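Local coordinates for protein luciferase-like monooxygenase (Streptomyces bottropensis, PDB 4US5) that probably acts as a flavin-dependent monooxygenase of the bacterial luciferase family, using molecular oxygen to oxidise an organic substrate, at residues His243-Gln252 with Asp269-Ala277; Leu137-Arg145 with Ser177-Leu186. All coordinates share one frame; numbering follows the deposited sequence.

Both contacts belong to the single TIM-barrel domain of this luciferase-like monooxygenase, and they lie in series along the chain: contact 2 is complete before contact 1 begins. Contact 2 pairs helices 134-147 and 175-184, which lie on the outside of the barrel around strand 167-172. Contact 1 lies farther from the core, about 23 Å from the centre of the chain against about 18 Å for contact 2, where a loop after helix 261-268 folds back on the end of helix 233-251. Their centres are 36 Å apart and their nearest atoms about 19 Å, so contact 2 joins two helices of the outer layer, whereas contact 1 ties a surface loop to helix 233-251, and the two do not touch.

Contact 1 of 2, residues His243-Gln252 with Asp269-Ala277; sequences HRLFHRRMSQ and DKPGPDPLA
R248 reaches from the helix into a bend of the chain and grips two backbone carbonyls with one guanidinium, while P273, P275 and L276 close over the same side of the helix. This is how the proline-rich loop 269-277, between helix 261-268 and strand 286-289 of the TIM barrel, is fastened to the last turns of helix 233-251. R248 NE donates to P273 O at 2.7 Å, straight (179°) and in the plane of both the guanidinium and the carbonyl; NH2 donates to K270 O at 2.9 Å, less straight. The chain runs out with CG anti to the backbone N (chi1 167°) and turns at chi3, which brings the guanidinium edge to these oxygens, and NH1 goes back to E267 O. G272 CA lies over one guanidinium face, at a place where a CB would collide with R248 CZ.

One turn earlier, R244 NH2 forms a salt bridge with D274 OD2, which is met on the syn side, with the guanidinium and carboxylate planes tilted against each other. The other carboxylate oxygen, OD1, takes the backbone N of A277 in an Asx motif and is linked through one water to R244 O and through another to R244 NE.

The prolines and L276 pack on the helix surface. P275 CG rests 3.7 Å from H247 O, and S251 OG, which hydrogen-bonds back to R248 O, lies beside P273 CB. Y286 also meets the H247 ring. L276 crosses the imidazole at about a right angle in a CH-pi contact over its face, CD2 lying 3.7 Å from the H247 ring centroid and 6° off the normal.

Contact 2 of 2, residues Leu137-Arg145 with Ser177-Leu186; sequences LWRRLEQLR and SAEAAARLGL
W138 lays one face of its indole on A180, whose CB stands 3.6 Å from the centroid of the six-membered ring, 15° off the normal, a CH-pi contact. The R183 side chain crosses that of W138 at about a right angle, the edge of its guanidinium bringing NH2 to 3.4 Å from W138 CD1. Deeper in, L141 and L186 meet tip to tip, CD2 to CD1 at 3.8 Å, and L184 CD1 touches the same L141 methyl obliquely.

At the other end R145 holds the C-terminus of the second helix. Both NH1 (3.0 Å) and NH2 (2.7 Å) donate to L184 O, which lies in the guanidinium plane; NH1 comes in on a lone pair, whereas NH2 is tilted from the carbonyl plane. CG anti to its backbone N (chi1 -168°) sends the chain toward the other helix, and a bend at chi3 turns the guanidinium to L184 O. A leucine in its place would probably leave L184 O without either of its two guanidinium donors.

Helices 134-147 and 175-184 belong to the outer layer of the TIM barrel; over 137-145 and 177-184 the axes come within 11.7 Å and cross at -30°. The second ends in a Schellman motif at G185, whose positive phi turns the chain so that L186 points back toward L141.

Behind this layer lies the sheet: W138 and A181 rest on L170, and R145 on L168, both of strand 167-172, while L141 packs on I109 of strand 105-110. S177 OG is hydrogen-bonded to S174 O and Y188 OH.

Contact 1 of 2, residues His243-Gln252 with Asp269-Ala277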
ATOM      1  N   HIS B 243      -3.045  29.373   7.263  1.00 20.14           N
ATOM      2  CA  HIS B 243      -4.250  28.652   7.582  1.00 20.20           C
ATOM      3  C   HIS B 243      -5.478  29.571   7.588  1.00 19.99           C
ATOM      4  O   HIS B 243      -6.565  29.185   7.164  1.00 22.69           O
ATOM      5  CB  HIS B 243      -4.088  27.985   8.928  1.00 21.02           C
ATOM      6  CG  HIS B 243      -4.888  26.744   9.067  1.00 18.81           C
ATOM      7  ND1 HIS B 243      -4.714  25.877  10.108  1.00 21.00           N
ATOM      8  CD2 HIS B 243      -5.837  26.199   8.274  1.00 19.92           C
ATOM      9  CE1 HIS B 243      -5.541  24.857   9.967  1.00 19.20           C
ATOM     10  NE2 HIS B 243      -6.198  25.008   8.837  1.00 20.36           N
ATOM     11  N   ARG B 244      -5.297  30.750   8.164  1.00 19.70           N
ATOM     12  CA  ARG B 244      -6.344  31.729   8.222  1.00 20.53           C
ATOM     13  C   ARG B 244      -6.846  32.048   6.801  1.00 20.83           C
ATOM     14  O   ARG B 244      -8.065  32.093   6.563  1.00 22.04           O
ATOM     15  CB  ARG B 244      -5.842  32.982   8.912  1.00 20.96           C
ATOM     16  CG  ARG B 244      -5.563  32.816  10.384  1.00 21.23           C
ATOM     17  CD  ARG B 244      -4.964  34.071  10.981  1.00 22.86           C
ATOM     18  NE  ARG B 244      -5.933  35.161  10.956  1.00 23.22           N
ATOM     19  CZ  ARG B 244      -5.632  36.441  10.795  1.00 27.70           C
ATOM     20  NH1 ARG B 244      -4.379  36.836  10.661  1.00 25.58           N
ATOM     21  NH2 ARG B 244      -6.625  37.346  10.746  1.00 30.22           N
ATOM     22  N   LEU B 245      -5.910  32.299   5.895  1.00 20.67           N
ATOM     23  CA  LEU B 245      -6.262  32.669   4.495  1.00 20.85           C
ATOM     24  C   LEU B 245      -6.865  31.488   3.768  1.00 21.68           C
ATOM     25  O   LEU B 245      -7.793  31.652   2.991  1.00 22.59           O
ATOM     26  CB  LEU B 245      -5.041  33.179   3.740  1.00 19.41           C
ATOM     27  CG  LEU B 245      -5.253  33.556   2.259  1.00 20.37           C
ATOM     28  CD1 LEU B 245      -6.351  34.597   2.131  1.00 22.31           C
ATOM     29  CD2 LEU B 245      -3.957  34.055   1.639  1.00 20.97           C
ATOM     30  N   PHE B 246      -6.382  30.274   4.074  1.00 20.58           N
ATOM     31  CA  PHE B 246      -6.973  29.080   3.469  1.00 23.33           C
ATOM     32  C   PHE B 246      -8.438  29.017   3.837  1.00 24.61           C
ATOM     33  O   PHE B 246      -9.290  28.753   2.986  1.00 24.99           O
ATOM     34  CB  PHE B 246      -6.226  27.796   3.909  1.00 21.57           C
ATOM     35  CG  PHE B 246      -6.727  26.528   3.254  1.00 21.80           C
ATOM     36  CD1 PHE B 246      -6.378  26.204   1.962  1.00 22.99           C
ATOM     37  CD2 PHE B 246      -7.556  25.665   3.960  1.00 22.90           C
ATOM     38  CE1 PHE B 246      -6.844  25.045   1.355  1.00 25.59           C
ATOM     39  CE2 PHE B 246      -8.031  24.498   3.377  1.00 24.38           C
ATOM     40  CZ  PHE B 246      -7.663  24.175   2.077  1.00 25.23           C
ATOM     41  N   HIS B 247      -8.770  29.348   5.078  1.00 25.49           N
ATOM     42  CA  HIS B 247     -10.179  29.346   5.463  1.00 27.76           C
ATOM     43  C   HIS B 247     -11.006  30.450   4.801  1.00 26.07           C
ATOM     44  O   HIS B 247     -12.143  30.225   4.454  1.00 26.43           O
ATOM     45  CB  HIS B 247     -10.358  29.442   6.974  1.00 27.60           C
ATOM     46  CG  HIS B 247     -10.462  28.118   7.633  1.00 30.64           C
ATOM     47  ND1 HIS B 247      -9.353  27.351   7.909  1.00 33.72           N
ATOM     48  CD2 HIS B 247     -11.535  27.387   8.014  1.00 30.81           C
ATOM     49  CE1 HIS B 247      -9.736  26.207   8.438  1.00 29.97           C
ATOM     50  NE2 HIS B 247     -11.052  26.226   8.555  1.00 36.37           N
ATOM     51  N   ARG B 248     -10.444  31.649   4.708  1.00 24.63           N
ATOM     52  CA  ARG B 248     -11.138  32.762   4.023  1.00 24.53           C
ATOM     53  C   ARG B 248     -11.473  32.315   2.617  1.00 26.34           C
ATOM     54  O   ARG B 248     -12.607  32.479   2.145  1.00 29.45           O
ATOM     55  CB  ARG B 248     -10.263  34.024   3.978  1.00 25.03           C
ATOM     56  CG  ARG B 248     -10.798  35.087   3.021  1.00 25.46           C
ATOM     57  CD  ARG B 248      -9.911  36.317   2.961  1.00 25.72           C
ATOM     58  NE  ARG B 248     -10.066  37.179   4.134  1.00 24.90           N
ATOM     59  CZ  ARG B 248      -9.415  38.324   4.308  1.00 28.37           C
ATOM     60  NH1 ARG B 248      -8.574  38.770   3.388  1.00 30.53           N
ATOM     61  NH2 ARG B 248      -9.627  39.042   5.387  1.00 29.93           N
ATOM     62  N   ARG B 249     -10.475  31.740   1.952  1.00 23.34           N
ATOM     63  CA  ARG B 249     -10.612  31.376   0.562  1.00 24.83           C
ATOM     64  C   ARG B 249     -11.622  30.265   0.377  1.00 25.46           C
ATOM     65  O   ARG B 249     -12.469  30.338  -0.484  1.00 23.27           O
ATOM     66  CB  ARG B 249      -9.256  30.943  -0.006  1.00 22.70           C
ATOM     67  CG  ARG B 249      -8.309  32.083  -0.278  1.00 23.05           C
ATOM     68  CD  ARG B 249      -7.018  31.507  -0.826  1.00 23.49           C
ATOM     69  NE  ARG B 249      -6.059  32.501  -1.234  1.00 22.05           N
ATOM     70  CZ  ARG B 249      -4.876  32.199  -1.757  1.00 24.41           C
ATOM     71  NH1 ARG B 249      -4.480  30.915  -1.840  1.00 24.56           N
ATOM     72  NH2 ARG B 249      -4.062  33.154  -2.127  1.00 24.19           N
HETATM   73  N   MSE B 250     -11.557  29.254   1.232  1.00 26.66           N
HETATM   74  CA  MSE B 250     -12.507  28.146   1.130  1.00 25.74           C
HETATM   75  C   MSE B 250     -13.924  28.630   1.377  1.00 26.18           C
HETATM   76  O   MSE B 250     -14.861  28.145   0.740  1.00 25.50           O
HETATM   77  CB  MSE B 250     -12.162  27.020   2.098  1.00 28.81           C
HETATM   78  CG  MSE B 250     -10.824  26.337   1.771  1.00 29.96           C
HETATM   79 SE   MSE B 250     -10.898  25.251   0.126  1.00 37.66          SE
HETATM   80  CE  MSE B 250     -11.894  23.668   0.799  1.00 37.79           C
ATOM     81  N   SER B 251     -14.103  29.593   2.274  1.00 24.19           N
ATOM     82  CA  SER B 251     -15.450  30.105   2.559  1.00 26.07           C
ATOM     83  C   SER B 251     -16.040  30.812   1.342  1.00 29.99           C
ATOM     84  O   SER B 251     -17.247  30.967   1.245  1.00 31.56           O
ATOM     85  CB  SER B 251     -15.461  31.050   3.781  1.00 25.10           C
ATOM     86  OG  SER B 251     -14.866  32.308   3.518  1.00 23.92           O
ATOM     87  N   GLN B 252     -15.171  31.239   0.415  1.00 32.21           N
ATOM     88  CA  GLN B 252     -15.599  31.944  -0.808  1.00 31.78           C
ATOM     89  C   GLN B 252     -15.610  31.022  -2.045  1.00 30.62           C
ATOM     90  O   GLN B 252     -15.826  31.489  -3.168  1.00 32.84           O
ATOM     91  CB  GLN B 252     -14.662  33.119  -1.058  1.00 32.50           C
ATOM     92  CG  GLN B 252     -14.666  34.153   0.052  1.00 33.92           C
ATOM     93  CD  GLN B 252     -13.585  35.168  -0.110  1.00 38.36           C
ATOM     94  OE1 GLN B 252     -12.392  34.868   0.034  1.00 44.07           O
ATOM     95  NE2 GLN B 252     -13.979  36.378  -0.447  1.00 43.89           N
ATOM     96  N   ASP B 269      -4.702  41.077   6.603  1.00 35.48           N
ATOM     97  CA  ASP B 269      -4.786  42.465   7.088  1.00 40.39           C
ATOM     98  C   ASP B 269      -5.842  43.282   6.327  1.00 41.24           C
ATOM     99  O   ASP B 269      -6.222  44.367   6.774  1.00 45.30           O
ATOM    100  CB  ASP B 269      -3.415  43.168   7.014  1.00 41.32           C
ATOM    101  CG  ASP B 269      -2.466  42.752   8.143  1.00 43.99           C
ATOM    102  OD1 ASP B 269      -2.939  42.255   9.174  1.00 45.60           O
ATOM    103  OD2 ASP B 269      -1.244  42.901   7.974  1.00 49.84           O
ATOM    104  N   LYS B 270      -6.311  42.778   5.189  1.00 41.06           N
ATOM    105  CA  LYS B 270      -7.348  43.451   4.431  1.00 40.56           C
ATOM    106  C   LYS B 270      -8.718  42.962   4.872  1.00 41.57           C
ATOM    107  O   LYS B 270      -8.855  41.835   5.345  1.00 36.22           O
ATOM    108  CB  LYS B 270      -7.178  43.212   2.932  1.00 42.10           C
ATOM    109  CG  LYS B 270      -5.807  43.589   2.371  1.00 44.88           C
ATOM    110  CD  LYS B 270      -5.508  42.828   1.084  1.00 48.26           C
ATOM    111  CE  LYS B 270      -4.165  43.243   0.428  1.00 50.09           C
ATOM    112  NZ  LYS B 270      -4.105  42.924  -1.032  1.00 50.64           N
ATOM    113  N   PRO B 271      -9.746  43.810   4.703  1.00 43.02           N
ATOM    114  CA  PRO B 271     -11.112  43.421   5.027  1.00 41.96           C
ATOM    115  C   PRO B 271     -11.539  42.157   4.282  1.00 40.22           C
ATOM    116  O   PRO B 271     -11.089  41.918   3.152  1.00 40.41           O
ATOM    117  CB  PRO B 271     -11.951  44.620   4.554  1.00 47.28           C
ATOM    118  CG  PRO B 271     -11.006  45.782   4.539  1.00 48.23           C
ATOM    119  CD  PRO B 271      -9.651  45.212   4.231  1.00 46.66           C
ATOM    120  N   GLY B 272     -12.391  41.351   4.905  1.00 35.97           N
ATOM    121  CA  GLY B 272     -12.851  40.119   4.285  1.00 33.99           C
ATOM    122  C   GLY B 272     -13.252  39.063   5.303  1.00 32.55           C
ATOM    123  O   GLY B 272     -13.081  39.252   6.494  1.00 32.69           O
ATOM    124  N   PRO B 273     -13.810  37.950   4.828  1.00 33.53           N
ATOM    125  CA  PRO B 273     -14.150  36.868   5.725  1.00 32.02           C
ATOM    126  C   PRO B 273     -12.948  36.436   6.568  1.00 30.92           C
ATOM    127  O   PRO B 273     -11.809  36.368   6.072  1.00 32.68           O
ATOM    128  CB  PRO B 273     -14.594  35.740   4.785  1.00 32.42           C
ATOM    129  CG  PRO B 273     -14.905  36.404   3.473  1.00 35.29           C
ATOM    130  CD  PRO B 273     -14.005  37.584   3.404  1.00 35.12           C
ATOM    131  N   ASP B 274     -13.198  36.202   7.850  1.00 30.21           N
ATOM    132  CA  ASP B 274     -12.231  35.543   8.727  1.00 27.97           C
ATOM    133  C   ASP B 274     -13.025  34.539   9.574  1.00 32.46           C
ATOM    134  O   ASP B 274     -13.330  34.809  10.744  1.00 35.98           O
ATOM    135  CB  ASP B 274     -11.505  36.582   9.574  1.00 30.61           C
ATOM    136  CG  ASP B 274     -10.276  36.023  10.270  1.00 28.79           C
ATOM    137  OD1 ASP B 274     -10.179  34.784  10.427  1.00 31.23           O
ATOM    138  OD2 ASP B 274      -9.411  36.826  10.641  1.00 31.76           O
ATOM    139  N   PRO B 275     -13.428  33.416   8.958  1.00 29.65           N
ATOM    140  CA  PRO B 275     -14.203  32.395   9.645  1.00 30.70           C
ATOM    141  C   PRO B 275     -13.580  31.974  10.976  1.00 30.71           C
ATOM    142  O   PRO B 275     -14.312  31.748  11.933  1.00 30.29           O
ATOM    143  CB  PRO B 275     -14.194  31.207   8.676  1.00 30.80           C
ATOM    144  CG  PRO B 275     -13.897  31.782   7.354  1.00 31.08           C
ATOM    145  CD  PRO B 275     -13.078  33.007   7.582  1.00 31.38           C
ATOM    146  N   LEU B 276     -12.257  31.913  11.052  1.00 29.12           N
ATOM    147  CA  LEU B 276     -11.614  31.460  12.288  1.00 28.73           C
ATOM    148  C   LEU B 276     -11.758  32.502  13.424  1.00 26.76           C
ATOM    149  O   LEU B 276     -11.839  32.144  14.601  1.00 29.12           O
ATOM    150  CB  LEU B 276     -10.150  31.143  12.054  1.00 25.93           C
ATOM    151  CG  LEU B 276      -9.892  30.060  11.018  1.00 25.51           C
ATOM    152  CD1 LEU B 276      -8.402  29.877  10.821  1.00 25.73           C
ATOM    153  CD2 LEU B 276     -10.569  28.756  11.428  1.00 25.55           C
ATOM    154  N   ALA B 277     -11.780  33.771  13.066  1.00 25.78           N
ATOM    155  CA  ALA B 277     -11.959  34.847  14.062  1.00 28.13           C
ATOM    156  C   ALA B 277     -13.421  34.949  14.504  1.00 30.95           C
ATOM    157  O   ALA B 277     -13.700  35.427  15.584  1.00 33.72           O
ATOM    158  CB  ALA B 277     -11.495  36.176  13.485  1.00 28.93           C
TER
HETATM  159  O   HOH W   1     -10.042  32.652   8.648  1.00 26.44           O
HETATM  160  O   HOH W   2      -8.265  34.391  12.470  1.00 27.45           O
HETATM  161  O   HOH W   3      -2.493  39.299   9.093  1.00 36.24           O
HETATM  162  O   HOH W   4      -5.367  40.173  10.396  1.00 43.41           O

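Contact 2 of 2, residues Leu137-Arg145 with Ser177-Leu186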
ATOM      1  N   LEU B 137     -20.667   1.528   9.311  1.00 33.90           N
ATOM      2  CA  LEU B 137     -19.237   1.604   9.653  1.00 31.90           C
ATOM      3  C   LEU B 137     -18.946   0.707  10.831  1.00 34.21           C
ATOM      4  O   LEU B 137     -17.973  -0.055  10.809  1.00 31.68           O
ATOM      5  CB  LEU B 137     -18.814   3.034   9.933  1.00 33.30           C
ATOM      6  CG  LEU B 137     -17.345   3.220  10.351  1.00 33.12           C
ATOM      7  CD1 LEU B 137     -16.410   2.619   9.310  1.00 31.38           C
ATOM      8  CD2 LEU B 137     -17.032   4.701  10.552  1.00 33.38           C
ATOM      9  N   TRP B 138     -19.813   0.745  11.851  1.00 34.68           N
ATOM     10  CA  TRP B 138     -19.556  -0.043  13.063  1.00 39.94           C
ATOM     11  C   TRP B 138     -19.656  -1.536  12.791  1.00 36.51           C
ATOM     12  O   TRP B 138     -18.885  -2.326  13.355  1.00 37.65           O
ATOM     13  CB  TRP B 138     -20.480   0.345  14.222  1.00 46.66           C
ATOM     14  CG  TRP B 138     -20.685   1.827  14.411  1.00 50.41           C
ATOM     15  CD1 TRP B 138     -21.871   2.452  14.673  1.00 55.22           C
ATOM     16  CD2 TRP B 138     -19.690   2.869  14.334  1.00 49.84           C
ATOM     17  NE1 TRP B 138     -21.678   3.804  14.774  1.00 58.03           N
ATOM     18  CE2 TRP B 138     -20.352   4.091  14.564  1.00 52.29           C
ATOM     19  CE3 TRP B 138     -18.309   2.885  14.097  1.00 54.37           C
ATOM     20  CZ2 TRP B 138     -19.682   5.332  14.564  1.00 52.67           C
ATOM     21  CZ3 TRP B 138     -17.645   4.116  14.088  1.00 55.65           C
ATOM     22  CH2 TRP B 138     -18.339   5.327  14.324  1.00 56.50           C
ATOM     23  N   ARG B 139     -20.532  -1.916  11.873  1.00 33.54           N
ATOM     24  CA  ARG B 139     -20.591  -3.285  11.386  1.00 36.36           C
ATOM     25  C   ARG B 139     -19.307  -3.709  10.640  1.00 35.50           C
ATOM     26  O   ARG B 139     -18.795  -4.808  10.840  1.00 30.56           O
ATOM     27  CB  ARG B 139     -21.763  -3.452  10.436  1.00 41.57           C
ATOM     28  CG  ARG B 139     -22.073  -4.898  10.060  1.00 51.01           C
ATOM     29  CD  ARG B 139     -23.039  -5.017   8.894  1.00 61.70           C
ATOM     30  NE  ARG B 139     -24.384  -4.499   9.203  1.00 73.49           N
ATOM     31  CZ  ARG B 139     -25.397  -5.231   9.697  1.00 78.56           C
ATOM     32  NH1 ARG B 139     -25.243  -6.525   9.971  1.00 75.04           N
ATOM     33  NH2 ARG B 139     -26.576  -4.660   9.930  1.00 78.95           N
ATOM     34  N   ARG B 140     -18.829  -2.847   9.761  1.00 28.33           N
ATOM     35  CA  ARG B 140     -17.563  -3.108   9.033  1.00 28.02           C
ATOM     36  C   ARG B 140     -16.403  -3.232   9.993  1.00 25.28           C
ATOM     37  O   ARG B 140     -15.526  -4.068   9.837  1.00 26.14           O
ATOM     38  CB  ARG B 140     -17.279  -1.978   8.057  1.00 26.17           C
ATOM     39  CG  ARG B 140     -18.078  -2.023   6.804  1.00 28.07           C
ATOM     40  CD  ARG B 140     -17.950  -0.719   6.023  1.00 28.74           C
ATOM     41  NE  ARG B 140     -18.810  -0.791   4.874  1.00 30.28           N
ATOM     42  CZ  ARG B 140     -18.491  -1.350   3.727  1.00 30.54           C
ATOM     43  NH1 ARG B 140     -17.271  -1.780   3.495  1.00 32.75           N
ATOM     44  NH2 ARG B 140     -19.400  -1.430   2.780  1.00 36.01           N
ATOM     45  N   LEU B 141     -16.426  -2.408  11.015  1.00 25.88           N
ATOM     46  CA  LEU B 141     -15.399  -2.406  12.014  1.00 29.04           C
ATOM     47  C   LEU B 141     -15.376  -3.733  12.805  1.00 32.45           C
ATOM     48  O   LEU B 141     -14.310  -4.260  13.114  1.00 28.75           O
ATOM     49  CB  LEU B 141     -15.619  -1.188  12.924  1.00 33.12           C
ATOM     50  CG  LEU B 141     -14.562  -0.713  13.888  1.00 40.45           C
ATOM     51  CD1 LEU B 141     -13.195  -0.591  13.254  1.00 41.74           C
ATOM     52  CD2 LEU B 141     -15.011   0.641  14.445  1.00 43.83           C
ATOM     53  N   GLU B 142     -16.546  -4.278  13.093  1.00 32.98           N
ATOM     54  CA  GLU B 142     -16.645  -5.614  13.698  1.00 35.82           C
ATOM     55  C   GLU B 142     -16.137  -6.688  12.758  1.00 31.54           C
ATOM     56  O   GLU B 142     -15.465  -7.621  13.171  1.00 30.44           O
ATOM     57  CB  GLU B 142     -18.123  -5.992  14.026  1.00 41.46           C
ATOM     58  CG  GLU B 142     -18.253  -6.682  15.387  1.00 51.65           C
ATOM     59  CD  GLU B 142     -18.300  -5.685  16.506  1.00 54.66           C
ATOM     60  OE1 GLU B 142     -19.430  -5.248  16.865  1.00 55.16           O
ATOM     61  OE2 GLU B 142     -17.206  -5.357  17.027  1.00 56.15           O
ATOM     62  N   GLN B 143     -16.514  -6.586  11.492  1.00 28.61           N
ATOM     63  CA  GLN B 143     -16.030  -7.528  10.490  1.00 29.26           C
ATOM     64  C   GLN B 143     -14.501  -7.485  10.390  1.00 26.42           C
ATOM     65  O   GLN B 143     -13.839  -8.510  10.289  1.00 25.77           O
ATOM     66  CB  GLN B 143     -16.570  -7.181   9.124  1.00 33.91           C
ATOM     67  CG  GLN B 143     -17.997  -7.537   8.819  1.00 41.59           C
ATOM     68  CD  GLN B 143     -18.276  -7.289   7.349  1.00 47.80           C
ATOM     69  OE1 GLN B 143     -18.512  -6.153   6.943  1.00 51.27           O
ATOM     70  NE2 GLN B 143     -18.163  -8.332   6.530  1.00 52.07           N
ATOM     71  N   LEU B 144     -13.952  -6.280  10.391  1.00 24.82           N
ATOM     72  CA  LEU B 144     -12.489  -6.094  10.328  1.00 23.51           C
ATOM     73  C   LEU B 144     -11.837  -6.771  11.517  1.00 23.54           C
ATOM     74  O   LEU B 144     -10.859  -7.471  11.377  1.00 23.43           O
ATOM     75  CB  LEU B 144     -12.166  -4.603  10.299  1.00 22.55           C
ATOM     76  CG  LEU B 144     -10.707  -4.195  10.372  1.00 22.70           C
ATOM     77  CD1 LEU B 144      -9.893  -4.877   9.281  1.00 20.69           C
ATOM     78  CD2 LEU B 144     -10.627  -2.679  10.245  1.00 24.23           C
ATOM     79  N   ARG B 145     -12.357  -6.506  12.714  1.00 27.00           N
ATOM     80  CA  ARG B 145     -11.796  -7.097  13.942  1.00 30.23           C
ATOM     81  C   ARG B 145     -11.836  -8.627  13.862  1.00 26.90           C
ATOM     82  O   ARG B 145     -10.873  -9.284  14.236  1.00 30.41           O
ATOM     83  CB  ARG B 145     -12.555  -6.522  15.163  1.00 33.49           C
ATOM     84  CG  ARG B 145     -12.016  -6.740  16.552  1.00 39.41           C
ATOM     85  CD  ARG B 145     -13.027  -6.132  17.535  1.00 38.98           C
ATOM     86  NE  ARG B 145     -12.429  -5.203  18.472  1.00 40.46           N
ATOM     87  CZ  ARG B 145     -13.130  -4.450  19.322  1.00 35.44           C
ATOM     88  NH1 ARG B 145     -14.450  -4.503  19.338  1.00 36.87           N
ATOM     89  NH2 ARG B 145     -12.498  -3.648  20.161  1.00 37.73           N
ATOM     90  N   SER B 177     -19.456   9.105  17.590  1.00 22.93           N
ATOM     91  CA  SER B 177     -18.284   8.235  17.372  1.00 22.13           C
ATOM     92  C   SER B 177     -17.670   7.823  18.684  1.00 19.71           C
ATOM     93  O   SER B 177     -17.165   6.721  18.827  1.00 20.90           O
ATOM     94  CB  SER B 177     -17.237   8.962  16.458  1.00 21.63           C
ATOM     95  OG  SER B 177     -16.773  10.154  17.062  1.00 23.54           O
ATOM     96  N   ALA B 178     -17.669   8.744  19.640  1.00 22.81           N
ATOM     97  CA  ALA B 178     -17.107   8.494  20.930  1.00 21.40           C
ATOM     98  C   ALA B 178     -17.931   7.390  21.664  1.00 23.48           C
ATOM     99  O   ALA B 178     -17.365   6.563  22.357  1.00 23.01           O
ATOM    100  CB  ALA B 178     -17.077   9.784  21.747  1.00 21.79           C
ATOM    101  N   GLU B 179     -19.258   7.431  21.499  1.00 27.46           N
ATOM    102  CA  GLU B 179     -20.158   6.374  22.026  1.00 28.91           C
ATOM    103  C   GLU B 179     -19.845   5.037  21.413  1.00 25.85           C
ATOM    104  O   GLU B 179     -19.798   4.023  22.092  1.00 30.04           O
ATOM    105  CB  GLU B 179     -21.634   6.736  21.755  1.00 35.24           C
ATOM    106  CG  GLU B 179     -22.149   7.836  22.668  1.00 38.14           C
ATOM    107  CD  GLU B 179     -23.469   8.474  22.209  1.00 45.50           C
ATOM    108  OE1 GLU B 179     -24.003   8.121  21.128  1.00 45.56           O
ATOM    109  OE2 GLU B 179     -23.969   9.360  22.945  1.00 52.98           O
ATOM    110  N   ALA B 180     -19.600   5.031  20.104  1.00 26.83           N
ATOM    111  CA  ALA B 180     -19.278   3.784  19.402  1.00 28.58           C
ATOM    112  C   ALA B 180     -17.939   3.209  19.849  1.00 26.16           C
ATOM    113  O   ALA B 180     -17.833   2.026  20.153  1.00 29.54           O
ATOM    114  CB  ALA B 180     -19.301   3.998  17.902  1.00 30.74           C
ATOM    115  N   ALA B 181     -16.923   4.072  19.962  1.00 24.67           N
ATOM    116  CA  ALA B 181     -15.627   3.637  20.424  1.00 22.23           C
ATOM    117  C   ALA B 181     -15.709   3.083  21.824  1.00 23.97           C
ATOM    118  O   ALA B 181     -15.068   2.078  22.158  1.00 23.20           O
ATOM    119  CB  ALA B 181     -14.635   4.796  20.388  1.00 23.63           C
ATOM    120  N   ALA B 182     -16.498   3.752  22.673  1.00 24.29           N
ATOM    121  CA  ALA B 182     -16.726   3.276  24.044  1.00 23.64           C
ATOM    122  C   ALA B 182     -17.396   1.902  24.068  1.00 25.30           C
ATOM    123  O   ALA B 182     -16.925   0.984  24.728  1.00 27.15           O
ATOM    124  CB  ALA B 182     -17.579   4.279  24.797  1.00 24.72           C
ATOM    125  N   ARG B 183     -18.464   1.778  23.300  1.00 29.43           N
ATOM    126  CA  ARG B 183     -19.222   0.554  23.211  1.00 30.47           C
ATOM    127  C   ARG B 183     -18.334  -0.612  22.799  1.00 32.99           C
ATOM    128  O   ARG B 183     -18.466  -1.732  23.307  1.00 28.98           O
ATOM    129  CB  ARG B 183     -20.372   0.764  22.234  1.00 33.23           C
ATOM    130  CG  ARG B 183     -21.310  -0.404  22.051  1.00 37.99           C
ATOM    131  CD  ARG B 183     -22.533   0.014  21.239  1.00 41.98           C
ATOM    132  NE  ARG B 183     -22.190   0.147  19.829  1.00 46.88           N
ATOM    133  CZ  ARG B 183     -22.274   1.264  19.103  1.00 53.07           C
ATOM    134  NH1 ARG B 183     -22.715   2.429  19.619  1.00 51.21           N
ATOM    135  NH2 ARG B 183     -21.903   1.219  17.830  1.00 57.52           N
ATOM    136  N   LEU B 184     -17.434  -0.357  21.860  1.00 29.92           N
ATOM    137  CA  LEU B 184     -16.623  -1.407  21.243  1.00 29.24           C
ATOM    138  C   LEU B 184     -15.299  -1.635  21.954  1.00 25.77           C
ATOM    139  O   LEU B 184     -14.544  -2.543  21.603  1.00 27.63           O
ATOM    140  CB  LEU B 184     -16.379  -1.075  19.756  1.00 32.79           C
ATOM    141  CG  LEU B 184     -17.639  -1.041  18.897  1.00 34.46           C
ATOM    142  CD1 LEU B 184     -17.348  -0.430  17.533  1.00 38.60           C
ATOM    143  CD2 LEU B 184     -18.227  -2.430  18.743  1.00 36.30           C
ATOM    144  N   GLY B 185     -15.004  -0.807  22.938  1.00 23.27           N
ATOM    145  CA  GLY B 185     -13.781  -0.929  23.698  1.00 23.65           C
ATOM    146  C   GLY B 185     -12.554  -0.611  22.866  1.00 25.44           C
ATOM    147  O   GLY B 185     -11.523  -1.238  23.018  1.00 26.60           O
ATOM    148  N   LEU B 186     -12.672   0.387  22.002  1.00 22.89           N
ATOM    149  CA  LEU B 186     -11.558   0.761  21.139  1.00 23.12           C
ATOM    150  C   LEU B 186     -10.821   1.982  21.614  1.00 20.12           C
ATOM    151  O   LEU B 186     -11.446   2.920  22.125  1.00 19.31           O
ATOM    152  CB  LEU B 186     -12.077   1.035  19.741  1.00 23.83           C
ATOM    153  CG  LEU B 186     -12.495  -0.207  18.995  1.00 24.90           C
ATOM    154  CD1 LEU B 186     -13.244   0.195  17.741  1.00 25.72           C
ATOM    155  CD2 LEU B 186     -11.303  -1.089  18.670  1.00 27.00           C
TER